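Long-range contacts in dipeptide Epimerase (Enterococcus faecalis V583, PDB 3JW7), which is an enzyme of the mandelate racemase/muconate lactonizing family, joining an enolase-type N-terminal domain to a TIM-barrel domain: residues I286-G291 and Q311-R316; K83-M88 and A101-C106; E296-I301 and E326-T331. All coordinates share one frame; numbering follows the deposited sequence.

Contact 1 (I286-G291 and Q311-R316)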
loop_
_atom_site.group_PDB
_atom_site.type_symbol
_atom_site.label_atom_id
_atom_site.label_comp_id
_atom_site.label_asym_id
_atom_site.label_seq_id
_atom_site.Cartn_x
_atom_site.Cartn_y
_atom_site.Cartn_z
ATOM N N ILE A 286 5.810 -17.107 2.874
ATOM C CA ILE A 286 4.819 -16.303 2.176
ATOM C C ILE A 286 5.464 -14.998 1.712
ATOM O O ILE A 286 6.032 -14.264 2.513
ATOM C CB ILE A 286 3.631 -15.967 3.105
ATOM C CG1 ILE A 286 2.880 -17.250 3.472
ATOM C CG2 ILE A 286 2.695 -14.963 2.437
ATOM C CD1 ILE A 286 1.794 -17.040 4.507
ATOM N N GLU A 287 5.393 -14.721 0.414
ATOM C CA GLU A 287 5.956 -13.486 -0.112
ATOM C C GLU A 287 4.973 -12.348 0.116
ATOM O O GLU A 287 3.774 -12.578 0.287
ATOM C CB GLU A 287 6.261 -13.630 -1.607
ATOM C CG GLU A 287 7.563 -14.366 -1.902
ATOM C CD GLU A 287 7.787 -14.594 -3.390
ATOM O OE1 GLU A 287 7.257 -13.809 -4.203
ATOM O OE2 GLU A 287 8.505 -15.554 -3.743
ATOM N N CYS A 288 5.477 -11.116 0.124
ATOM C CA CYS A 288 4.612 -9.957 0.337
ATOM C C CYS A 288 4.688 -8.941 -0.797
ATOM O O CYS A 288 5.707 -8.813 -1.484
ATOM C CB CYS A 288 4.977 -9.243 1.646
ATOM S SG CYS A 288 4.729 -10.192 3.170
ATOM N N MET A 289 3.582 -8.230 -0.991
ATOM C CA MET A 289 3.507 -7.175 -1.989
ATOM C C MET A 289 3.190 -5.902 -1.228
ATOM O O MET A 289 2.268 -5.878 -0.415
ATOM C CB MET A 289 2.389 -7.416 -3.007
ATOM C CG MET A 289 2.252 -6.236 -3.975
ATOM S SD MET A 289 1.108 -6.479 -5.350
ATOM C CE MET A 289 -0.411 -5.932 -4.614
ATOM N N ILE A 290 3.967 -4.860 -1.476
ATOM C CA ILE A 290 3.743 -3.575 -0.826
ATOM C C ILE A 290 2.656 -2.867 -1.649
ATOM O O ILE A 290 2.724 -2.833 -2.881
ATOM C CB ILE A 290 5.061 -2.749 -0.785
ATOM C CG1 ILE A 290 4.874 -1.494 0.068
ATOM C CG2 ILE A 290 5.521 -2.403 -2.193
ATOM C CD1 ILE A 290 4.599 -1.787 1.507
ATOM N N GLY A 291 1.646 -2.335 -0.967
ATOM C CA GLY A 291 0.550 -1.661 -1.649
ATOM C C GLY A 291 0.339 -0.244 -1.158
ATOM O O GLY A 291 1.202 0.303 -0.472
ATOM N N GLN A 311 13.735 -4.758 1.639
ATOM C CA GLN A 311 13.410 -6.129 2.044
ATOM C C GLN A 311 13.259 -7.123 0.904
ATOM O O GLN A 311 12.437 -6.945 0.015
ATOM C CB GLN A 311 12.121 -6.123 2.868
ATOM C CG GLN A 311 12.251 -5.456 4.225
ATOM C CD GLN A 311 13.038 -6.300 5.202
ATOM O OE1 GLN A 311 14.175 -5.979 5.552
ATOM N NE2 GLN A 311 12.437 -7.392 5.646
ATOM N N LYS A 312 14.044 -8.189 0.961
ATOM C CA LYS A 312 14.017 -9.223 -0.061
ATOM C C LYS A 312 12.660 -9.910 -0.223
ATOM O O LYS A 312 12.238 -10.202 -1.347
ATOM C CB LYS A 312 15.083 -10.275 0.251
ATOM C CG LYS A 312 15.067 -11.461 -0.695
ATOM C CD LYS A 312 16.015 -12.556 -0.238
ATOM C CE LYS A 312 15.843 -13.801 -1.095
ATOM N NZ LYS A 312 16.715 -14.916 -0.633
ATOM N N ASN A 313 11.969 -10.165 0.883
ATOM C CA ASN A 313 10.689 -10.862 0.807
ATOM C C ASN A 313 9.517 -10.052 0.263
ATOM O O ASN A 313 8.452 -10.611 -0.004
ATOM C CB ASN A 313 10.318 -11.468 2.163
ATOM C CG ASN A 313 9.189 -12.474 2.047
ATOM O OD1 ASN A 313 9.332 -13.505 1.384
ATOM N ND2 ASN A 313 8.059 -12.177 2.679
ATOM N N ILE A 314 9.688 -8.739 0.132
ATOM C CA ILE A 314 8.638 -7.908 -0.461
ATOM C C ILE A 314 9.040 -7.971 -1.936
ATOM O O ILE A 314 9.879 -7.207 -2.411
ATOM C CB ILE A 314 8.681 -6.461 0.085
ATOM C CG1 ILE A 314 8.322 -6.487 1.579
ATOM C CG2 ILE A 314 7.693 -5.573 -0.683
ATOM C CD1 ILE A 314 8.325 -5.127 2.263
ATOM N N THR A 315 8.441 -8.919 -2.645
ATOM C CA THR A 315 8.786 -9.179 -4.040
ATOM C C THR A 315 7.935 -8.525 -5.111
ATOM O O THR A 315 8.266 -8.594 -6.297
ATOM C CB THR A 315 8.780 -10.689 -4.288
ATOM O OG1 THR A 315 7.450 -11.194 -4.101
ATOM C CG2 THR A 315 9.703 -11.380 -3.299
ATOM N N ARG A 316 6.832 -7.913 -4.706
ATOM C CA ARG A 316 5.959 -7.243 -5.657
ATOM C C ARG A 316 5.641 -5.865 -5.113
ATOM O O ARG A 316 5.751 -5.633 -3.914
ATOM C CB ARG A 316 4.654 -8.016 -5.839
ATOM C CG ARG A 316 4.802 -9.375 -6.514
ATOM C CD ARG A 316 3.432 -10.031 -6.671
ATOM N NE ARG A 316 3.490 -11.304 -7.386
ATOM C CZ ARG A 316 3.779 -12.475 -6.828
ATOM N NH1 ARG A 316 4.039 -12.555 -5.529
ATOM N NH2 ARG A 316 3.802 -13.576 -7.573
HETATM O O HOH W 1 4.689 -10.731 -3.563
#
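Thr315 reaches across to Glu287 through its hydroxyl, which donates to OE1 with Thr315 OG1 and Glu287 OE1 2.6 Å apart; the proton comes in from above the carboxylate plane rather than within it. The Glu287 chain gets there by running extended beyond CG, and its OE1 also lies 3.7 Å from Arg316 NH1, a long salt bridge of charge alone, since no N-H points at the oxygen. A water in the guanidinium plane ties the group together: it accepts from Arg316 NH1 and donates to Thr315 OG1 and, weakly, to Cys288 O. Arg316 has its stronger partner elsewhere, NE pairing with Glu212.

Where the pairing begins, Asn313 sends ND2 to Ile286 O at 2.9 Å, almost straight (169°) and on a carbonyl lone pair. Its amide plane holds the acceptor, and a second bond from ND2, to Asn278 of helix 271-284, fixes its rotation. On the sheet face that carries Cys288 and Ile314, Ile314 CG2 packs 3.9 Å from Ile290 CB; on the face of Met289 and Arg316 those two side chains cross at about a right angle, Met289 CG 3.5 Å from Arg316 CB.

The backbones between them pair in parallel, Cys288 N to Asn313 O (3.0 Å) and Ile290 N to Arg316 O (3.1 Å). The register slips by one residue between the Cys288–Ile314 and Met289–Arg316 bridges, a beta bulge, and the bond from Thr315 N to Cys288 O is weak. Together with helix 298-310 these strands make a beta-alpha-beta unit, the seventh and eighth strands of the TIM barrel.

Contact 2 (K83-M88 and A101-C106)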
loop_
_atom_site.group_PDB
_atom_site.type_symbol
_atom_site.label_atom_id
_atom_site.label_comp_id
_atom_site.label_asym_id
_atom_site.label_seq_id
_atom_site.Cartn_x
_atom_site.Cartn_y
_atom_site.Cartn_z
ATOM N N LYS A 83 9.402 2.828 21.869
ATOM C CA LYS A 83 8.595 3.619 22.793
ATOM C C LYS A 83 7.548 4.447 22.057
ATOM O O LYS A 83 6.419 4.606 22.535
ATOM C CB LYS A 83 9.481 4.540 23.634
ATOM C CG LYS A 83 8.697 5.390 24.628
ATOM C CD LYS A 83 9.632 6.217 25.499
ATOM C CE LYS A 83 8.859 6.998 26.546
ATOM N NZ LYS A 83 9.771 7.711 27.485
ATOM N N ILE A 84 7.911 4.978 20.894
ATOM C CA ILE A 84 6.963 5.778 20.122
ATOM C C ILE A 84 5.687 4.996 19.807
ATOM O O ILE A 84 4.582 5.523 19.933
ATOM C CB ILE A 84 7.610 6.294 18.811
ATOM C CG1 ILE A 84 8.673 7.340 19.147
ATOM C CG2 ILE A 84 6.550 6.891 17.888
ATOM C CD1 ILE A 84 8.126 8.572 19.822
ATOM N N HIS A 85 5.826 3.739 19.402
ATOM C CA HIS A 85 4.644 2.928 19.107
ATOM C C HIS A 85 3.898 2.520 20.371
ATOM O O HIS A 85 2.670 2.390 20.370
ATOM C CB HIS A 85 5.038 1.698 18.299
ATOM C CG HIS A 85 5.083 1.960 16.829
ATOM N ND1 HIS A 85 3.946 1.997 16.052
ATOM C CD2 HIS A 85 6.107 2.313 16.018
ATOM C CE1 HIS A 85 4.267 2.368 14.823
ATOM N NE2 HIS A 85 5.572 2.567 14.777
ATOM N N GLU A 86 4.651 2.310 21.443
ATOM C CA GLU A 86 4.084 1.945 22.735
ATOM C C GLU A 86 3.142 3.071 23.166
ATOM O O GLU A 86 2.003 2.832 23.579
ATOM C CB GLU A 86 5.222 1.789 23.745
ATOM C CG GLU A 86 4.811 1.475 25.159
ATOM C CD GLU A 86 6.016 1.450 26.084
ATOM O OE1 GLU A 86 6.583 2.526 26.362
ATOM O OE2 GLU A 86 6.406 0.356 26.519
ATOM N N VAL A 87 3.621 4.304 23.049
ATOM C CA VAL A 87 2.836 5.473 23.426
ATOM C C VAL A 87 1.575 5.622 22.570
ATOM O O VAL A 87 0.483 5.859 23.095
ATOM C CB VAL A 87 3.687 6.757 23.317
ATOM C CG1 VAL A 87 2.810 7.986 23.482
ATOM C CG2 VAL A 87 4.789 6.738 24.374
ATOM N N MET A 88 1.724 5.488 21.253
ATOM C CA MET A 88 0.580 5.607 20.353
ATOM C C MET A 88 -0.434 4.480 20.575
ATOM O O MET A 88 -1.644 4.707 20.531
ATOM C CB MET A 88 1.041 5.608 18.885
ATOM C CG MET A 88 1.905 6.803 18.499
ATOM S SD MET A 88 2.175 6.948 16.714
ATOM C CE MET A 88 3.201 5.508 16.366
ATOM N N ALA A 101 1.583 7.990 10.031
ATOM C CA ALA A 101 2.052 9.355 9.817
ATOM C C ALA A 101 3.221 9.696 10.743
ATOM O O ALA A 101 4.207 10.284 10.311
ATOM C CB ALA A 101 0.901 10.357 10.015
ATOM N N ILE A 102 3.105 9.321 12.012
ATOM C CA ILE A 102 4.153 9.575 12.997
ATOM C C ILE A 102 5.373 8.691 12.733
ATOM O O ILE A 102 6.509 9.161 12.706
ATOM C CB ILE A 102 3.629 9.289 14.429
ATOM C CG1 ILE A 102 2.516 10.278 14.785
ATOM C CG2 ILE A 102 4.769 9.356 15.438
ATOM C CD1 ILE A 102 2.977 11.745 14.868
ATOM N N ASP A 103 5.118 7.399 12.561
ATOM C CA ASP A 103 6.158 6.399 12.307
ATOM C C ASP A 103 7.016 6.774 11.094
ATOM O O ASP A 103 8.247 6.761 11.166
ATOM C CB ASP A 103 5.474 5.033 12.100
ATOM C CG ASP A 103 6.409 3.964 11.557
ATOM O OD1 ASP A 103 6.657 2.961 12.266
ATOM O OD2 ASP A 103 6.877 4.110 10.412
ATOM N N ILE A 104 6.370 7.120 9.985
ATOM C CA ILE A 104 7.116 7.481 8.776
ATOM C C ILE A 104 8.046 8.672 8.996
ATOM O O ILE A 104 9.190 8.668 8.530
ATOM C CB ILE A 104 6.156 7.756 7.604
ATOM C CG1 ILE A 104 5.468 6.443 7.209
ATOM C CG2 ILE A 104 6.936 8.319 6.397
ATOM C CD1 ILE A 104 4.338 6.595 6.206
ATOM N N ALA A 105 7.564 9.691 9.703
ATOM C CA ALA A 105 8.382 10.863 9.986
ATOM C C ALA A 105 9.559 10.475 10.876
ATOM O O ALA A 105 10.659 10.993 10.713
ATOM C CB ALA A 105 7.546 11.954 10.658
ATOM N N CYS A 106 9.341 9.563 11.824
ATOM C CA CYS A 106 10.434 9.147 12.686
ATOM C C CYS A 106 11.513 8.442 11.882
ATOM O O CYS A 106 12.696 8.685 12.095
ATOM C CB CYS A 106 9.937 8.235 13.811
ATOM S SG CYS A 106 8.994 9.151 15.051
#
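The helices that bring His85 and Asp103 together run nearly antiparallel, their N-to-C directions 167° apart and their local axes approaching to 10.8 Å, a spacing wide enough that the gap is bridged by side chains alone.

His85 spans it with its ring. NE2 donates to Asp103 OD1 at 2.8 Å, the N-H bent only slightly from straight (161°), and the acceptor sits at the ring edge, close to the ring plane. On the aspartate side the bond uses the anti lone pair of OD1, the one directed away from OD2, and the carboxylate is turned well out of the imidazole plane. With CG anti to the backbone N (chi1 169°) the carboxylate lies along the flank of its helix, and OD1 alone reaches the imidazole. Met88, from the same helix as the histidine, bends at chi3, which turns its methyl over one face of the ring toward the rim, CE lying 3.5 Å above the plane.

Beside this polar pair the packing is apolar. Met88 SD lies 3.6 Å from Ile102 CB, and Ile84 CG2 meets Ile102 CG2 at 3.9 Å, the two isoleucines crossing at about a right angle. Cys106 is a looser neighbour, its SG 4.4 Å from Ile84 CG2.

Asp103 is gripped further by the start of helix 271-284: Ile271 N bonds to OD2 and His272 N to OD1, and the ring of His272 stacks on that of His85. That helix end would probably stabilise the carboxylate charge. Helices 81-91 and 96-114 form an antiparallel helical hairpin of the enolase-type N-terminal domain, docked here against the barrel domain.

Contact 3 (E296-I301 and E326-T331)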
loop_
_atom_site.group_PDB
_atom_site.type_symbol
_atom_site.label_atom_id
_atom_site.label_comp_id
_atom_site.label_asym_id
_atom_site.label_seq_id
_atom_site.Cartn_x
_atom_site.Cartn_y
_atom_site.Cartn_z
ATOM N N GLU A 296 -3.194 8.321 -0.233
ATOM C CA GLU A 296 -1.861 8.786 0.109
ATOM C C GLU A 296 -1.128 9.366 -1.085
ATOM O O GLU A 296 -1.536 9.184 -2.231
ATOM C CB GLU A 296 -1.045 7.686 0.794
ATOM C CG GLU A 296 -0.920 6.372 0.072
ATOM C CD GLU A 296 -0.409 5.285 1.011
ATOM O OE1 GLU A 296 0.569 5.548 1.742
ATOM O OE2 GLU A 296 -0.981 4.179 1.025
ATOM N N THR A 297 -0.052 10.088 -0.804
ATOM C CA THR A 297 0.696 10.750 -1.854
ATOM C C THR A 297 2.196 10.529 -1.762
ATOM O O THR A 297 2.649 9.486 -1.295
ATOM C CB THR A 297 0.373 12.269 -1.854
ATOM O OG1 THR A 297 0.823 12.869 -0.631
ATOM C CG2 THR A 297 -1.141 12.479 -1.967
ATOM N N THR A 298 2.961 11.517 -2.211
ATOM C CA THR A 298 4.419 11.429 -2.221
ATOM C C THR A 298 5.070 10.806 -0.987
ATOM O O THR A 298 5.871 9.883 -1.097
ATOM C CB THR A 298 5.040 12.822 -2.438
ATOM O OG1 THR A 298 4.357 13.478 -3.510
ATOM C CG2 THR A 298 6.518 12.694 -2.800
ATOM N N ILE A 299 4.738 11.312 0.193
ATOM C CA ILE A 299 5.351 10.799 1.408
ATOM C C ILE A 299 5.069 9.325 1.674
ATOM O O ILE A 299 6.000 8.537 1.865
ATOM C CB ILE A 299 4.920 11.644 2.624
ATOM C CG1 ILE A 299 5.413 13.080 2.432
ATOM C CG2 ILE A 299 5.513 11.075 3.910
ATOM C CD1 ILE A 299 4.787 14.087 3.381
ATOM N N GLY A 300 3.793 8.952 1.682
ATOM C CA GLY A 300 3.438 7.567 1.939
ATOM C C GLY A 300 4.050 6.610 0.935
ATOM O O GLY A 300 4.580 5.557 1.300
ATOM N N ILE A 301 3.977 6.978 -0.337
ATOM C CA ILE A 301 4.523 6.146 -1.400
ATOM C C ILE A 301 6.043 6.057 -1.304
ATOM O O ILE A 301 6.621 4.992 -1.511
ATOM C CB ILE A 301 4.133 6.693 -2.791
ATOM C CG1 ILE A 301 2.619 6.579 -2.995
ATOM C CG2 ILE A 301 4.866 5.916 -3.890
ATOM C CD1 ILE A 301 2.134 5.155 -3.145
ATOM N N GLU A 326 -3.206 15.384 -9.120
ATOM C CA GLU A 326 -3.114 16.591 -9.933
ATOM C C GLU A 326 -1.832 17.334 -9.573
ATOM O O GLU A 326 -1.226 17.979 -10.425
ATOM C CB GLU A 326 -4.317 17.507 -9.687
ATOM C CG GLU A 326 -5.611 17.013 -10.312
ATOM C CD GLU A 326 -5.772 17.452 -11.754
ATOM O OE1 GLU A 326 -4.813 17.298 -12.540
ATOM O OE2 GLU A 326 -6.866 17.943 -12.101
ATOM N N THR A 327 -1.418 17.228 -8.313
ATOM C CA THR A 327 -0.209 17.908 -7.846
ATOM C C THR A 327 0.507 17.159 -6.722
ATOM O O THR A 327 -0.079 16.301 -6.064
ATOM C CB THR A 327 -0.547 19.318 -7.331
ATOM O OG1 THR A 327 0.661 20.020 -7.013
ATOM C CG2 THR A 327 -1.403 19.227 -6.080
ATOM N N ALA A 328 1.780 17.496 -6.518
ATOM C CA ALA A 328 2.600 16.897 -5.469
ATOM C C ALA A 328 2.621 17.862 -4.281
ATOM O O ALA A 328 2.933 19.041 -4.435
ATOM C CB ALA A 328 4.023 16.661 -5.981
ATOM N N PRO A 329 2.300 17.369 -3.076
ATOM C CA PRO A 329 2.280 18.211 -1.877
ATOM C C PRO A 329 3.647 18.573 -1.309
ATOM O O PRO A 329 3.763 19.474 -0.471
ATOM C CB PRO A 329 1.466 17.378 -0.899
ATOM C CG PRO A 329 1.917 15.984 -1.231
ATOM C CD PRO A 329 1.898 15.987 -2.752
ATOM N N VAL A 330 4.683 17.885 -1.770
ATOM C CA VAL A 330 6.020 18.122 -1.260
ATOM C C VAL A 330 7.060 17.975 -2.375
ATOM O O VAL A 330 6.728 17.584 -3.490
ATOM C CB VAL A 330 6.307 17.121 -0.131
ATOM C CG1 VAL A 330 6.503 15.726 -0.710
ATOM C CG2 VAL A 330 7.481 17.569 0.672
ATOM N N THR A 331 8.316 18.285 -2.067
ATOM C CA THR A 331 9.397 18.183 -3.049
ATOM C C THR A 331 10.229 16.920 -2.833
ATOM O O THR A 331 10.435 16.483 -1.696
ATOM C CB THR A 331 10.308 19.428 -2.980
ATOM O OG1 THR A 331 9.538 20.591 -3.322
ATOM C CG2 THR A 331 11.486 19.303 -3.943
#
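Thr298 and Val330 are brought together by their first torsions. In Thr298, chi1 of -46° sets OG1 opposite the carbonyl carbon and leaves CG2 opposite the backbone N; in Val330, chi1 of 72° tucks CG1 between its own backbone N and carbonyl carbon, on the side facing the helix. Val330 CG1 then lies 3.7 Å from Thr298 CG2 and equally near Thr298 CB, so one methyl nestles against the branch point of the threonine. The same CG1 reaches Ile299 CG1 at 4.2 Å, a more relaxed apolar contact.

The proline fits next to this, against both threonines. The hydroxyl of Thr297 approaches the ring of Pro329 at CG, Thr297 OG1 to Pro329 CG being 3.4 Å. The next ring atom along, Pro329 CD, stands 3.6 Å from Thr298 OG1, and Ala328 CB lies 4.0 Å from that hydroxyl. The ring edge formed by CG and CD is thus laid across two consecutive hydroxyl groups.

Thr297 occupies the N-cap position of helix 298-310, though its side chain makes no capping bond. Its hydroxyl is bonded instead to Glu47 of strand 43-48, whose other carboxylate oxygen takes the backbone N-H of Gly300; one residue of the N-terminal domain therefore holds the first turn of the helix at two points. Pro329 also touches Ser11, Ile13 and Ile33, and Val330 touches Tyr45, all in the N-terminal domain's sheet. The loop between strands 314-317 and 341-343 thus packs on the start of a barrel helix where both meet that antiparallel sheet.

No hydrogen bond crosses between 296-301 and 326-331. The chemistry implies adhesion by van der Waals packing, methyls and ring methylenes against threonine side chains, with directional bonding at Thr297 supplied by Glu47.

Contacts 1 and 3 share the chain around helix 298-310, which leads from strand 287-290 to strand 314-317: their segments alternate in sequence, and they lie on opposite sides of the chain's centre, 22 Å apart between centres, with nearest atoms about 5 Å apart. Contact 2 belongs to the other domain, yet it touches contact 3 where Ile104 CG2 meets Ile299 CG2 at 4.0 Å, so helix 96-114 packs on the helix whose start takes part in contact 3. Contact 1 lies near the ligands, the Met289 side chain about 6 Å from the bound tyrosine and from the magnesium ion; the Thr297 side chain of contact 3 is about 10 Å from the bound isoleucine.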